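Local coordinates for Co-type Nitrile Hydratase beta subunit (Pseudomonas putida, PDB 3QYH), which forms, with the alpha subunit, a cobalt-type nitrile hydratase, which probably hydrates nitriles to the corresponding amides, at residues B[136-141]-B[156-161]. Sequence-based numbering, arbitrary orientation. Where two conformers were deposited one is given.
Sequences KVRVLN and GKVGTV
V137 and G159 face each other as the hydrogen-bonded pair of a short antiparallel ladder: V137 N gives a bond to G159 O (2.8 Å), and G159 N returns one to V137 O. The ladder runs on through V139 N to K157 O, and closes where G156 N reaches V139 O (2.8 Å). On the buried face V137 CG1 meets CG2 of V161 at 3.8 Å; V188 of strand 183-191 touches V137 as well, while V139 rests on F190 and M150.

The other face, with K136, R138, V158 and T160, is the more solvent-accessible one. In the conformer given for R138, one of two, CG2 of V158 sits over the centre of the guanidinium, 3.3 Å from CZ, while NH1 of R138 bonds in the group's own plane to G156 O (3.1 Å). R138 CG is anti to the backbone N (chi1 -169°). The loose end is at K136, an exposed lysine whose CD lies 3.5 Å from T160 OG1. An alanine at V158 would probably leave one guanidinium face without its methyl cover and R138 freer to turn. In this SH3-like C-terminal domain, backbone bonds thus join the strands edge to edge and valines pack on the buried face, while on the other G156 O and the V158 methyl probably help to orient, in that conformer, a guanidinium whose side chain E217 also touches.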
loop_
_atom_site.group_PDB
_atom_site.type_symbol
_atom_site.label_atom_id
_atom_site.label_comp_id
_atom_site.label_asym_id
_atom_site.label_seq_id
_atom_site.Cartn_x
_atom_site.Cartn_y
_atom_site.Cartn_z
ATOM N N LYS B 136 -11.937 -24.324 -3.040
ATOM C CA LYS B 136 -12.717 -23.331 -3.777
ATOM C C LYS B 136 -13.565 -22.604 -2.756
ATOM O O LYS B 136 -14.202 -23.229 -1.922
ATOM C CB LYS B 136 -13.624 -23.985 -4.825
ATOM C CG LYS B 136 -12.889 -24.839 -5.857
ATOM C CD LYS B 136 -11.950 -24.013 -6.737
ATOM C CE LYS B 136 -12.706 -23.095 -7.671
ATOM N NZ LYS B 136 -13.518 -23.851 -8.675
ATOM N N VAL B 137 -13.551 -21.278 -2.806
ATOM C CA VAL B 137 -14.320 -20.486 -1.863
ATOM C C VAL B 137 -15.128 -19.423 -2.592
ATOM O O VAL B 137 -14.773 -19.011 -3.690
ATOM C CB VAL B 137 -13.417 -19.787 -0.811
ATOM C CG1 VAL B 137 -12.758 -20.818 0.138
ATOM C CG2 VAL B 137 -12.364 -18.935 -1.495
ATOM N N ARG B 138 -16.232 -18.998 -1.984
ATOM C CA ARG B 138 -16.986 -17.869 -2.507
ATOM C C ARG B 138 -16.941 -16.730 -1.496
ATOM O O ARG B 138 -17.066 -16.947 -0.294
ATOM C CB ARG B 138 -18.441 -18.262 -2.813
ATOM C CG ARG B 138 -19.211 -17.201 -3.607
ATOM C CD ARG B 138 -20.696 -17.549 -3.753
ATOM N NE ARG B 138 -20.902 -18.819 -4.444
ATOM C CZ ARG B 138 -20.990 -18.950 -5.762
ATOM N NH1 ARG B 138 -20.879 -17.886 -6.546
ATOM N NH2 ARG B 138 -21.179 -20.149 -6.296
ATOM N N VAL B 139 -16.747 -15.517 -1.989
ATOM C CA VAL B 139 -16.730 -14.338 -1.133
ATOM C C VAL B 139 -18.165 -13.986 -0.772
ATOM O O VAL B 139 -19.020 -13.880 -1.655
ATOM C CB VAL B 139 -16.082 -13.134 -1.839
ATOM C CG1 VAL B 139 -16.092 -11.898 -0.924
ATOM C CG2 VAL B 139 -14.649 -13.505 -2.273
ATOM N N LEU B 140 -18.432 -13.816 0.514
ATOM C CA LEU B 140 -19.777 -13.507 0.969
ATOM C C LEU B 140 -20.243 -12.152 0.439
ATOM O O LEU B 140 -19.469 -11.200 0.337
ATOM C CB LEU B 140 -19.866 -13.537 2.496
ATOM C CG LEU B 140 -19.582 -14.895 3.152
ATOM C CD1 LEU B 140 -19.624 -14.783 4.663
ATOM C CD2 LEU B 140 -20.582 -15.935 2.671
ATOM N N ASN B 141 -21.521 -12.071 0.088
ATOM C CA ASN B 141 -22.089 -10.794 -0.293
ATOM C C ASN B 141 -22.444 -10.021 0.960
ATOM O O ASN B 141 -23.496 -10.244 1.559
ATOM C CB ASN B 141 -23.326 -10.990 -1.169
ATOM C CG ASN B 141 -23.871 -9.674 -1.695
ATOM O OD1 ASN B 141 -23.156 -8.674 -1.750
ATOM N ND2 ASN B 141 -25.132 -9.675 -2.107
ATOM N N GLY B 156 -19.529 -12.201 -3.851
ATOM C CA GLY B 156 -20.292 -13.212 -4.556
ATOM C C GLY B 156 -19.484 -14.036 -5.539
ATOM O O GLY B 156 -20.026 -14.949 -6.172
ATOM N N LYS B 157 -18.196 -13.734 -5.690
ATOM C CA LYS B 157 -17.407 -14.423 -6.711
ATOM C C LYS B 157 -16.678 -15.640 -6.123
ATOM O O LYS B 157 -16.432 -15.707 -4.916
ATOM C CB LYS B 157 -16.411 -13.474 -7.375
ATOM C CG LYS B 157 -17.045 -12.241 -8.019
ATOM C CD LYS B 157 -18.013 -12.645 -9.110
ATOM C CE LYS B 157 -18.329 -11.493 -10.065
ATOM N NZ LYS B 157 -18.822 -10.309 -9.363
ATOM N N VAL B 158 -16.330 -16.587 -6.988
ATOM C CA VAL B 158 -15.715 -17.843 -6.548
ATOM C C VAL B 158 -14.250 -17.854 -6.934
ATOM O O VAL B 158 -13.895 -17.592 -8.084
ATOM C CB VAL B 158 -16.414 -19.080 -7.199
ATOM C CG1 VAL B 158 -15.558 -20.338 -7.058
ATOM C CG2 VAL B 158 -17.821 -19.281 -6.611
ATOM N N GLY B 159 -13.392 -18.176 -5.973
ATOM C CA GLY B 159 -11.968 -18.258 -6.266
ATOM C C GLY B 159 -11.309 -19.439 -5.568
ATOM O O GLY B 159 -11.967 -20.204 -4.857
ATOM N N THR B 160 -9.997 -19.569 -5.754
ATOM C CA THR B 160 -9.233 -20.680 -5.176
ATOM C C THR B 160 -8.236 -20.160 -4.129
ATOM O O THR B 160 -7.444 -19.260 -4.412
ATOM C CB THR B 160 -8.464 -21.428 -6.281
ATOM O OG1 THR B 160 -9.364 -21.776 -7.350
ATOM C CG2 THR B 160 -7.755 -22.697 -5.726
ATOM N N VAL B 161 -8.293 -20.701 -2.919
ATOM C CA VAL B 161 -7.302 -20.361 -1.903
ATOM C C VAL B 161 -5.934 -20.815 -2.414
ATOM O O VAL B 161 -5.747 -21.983 -2.752
ATOM C CB VAL B 161 -7.619 -21.029 -0.557
ATOM C CG1 VAL B 161 -6.510 -20.719 0.482
ATOM C CG2 VAL B 161 -8.990 -20.574 -0.036
#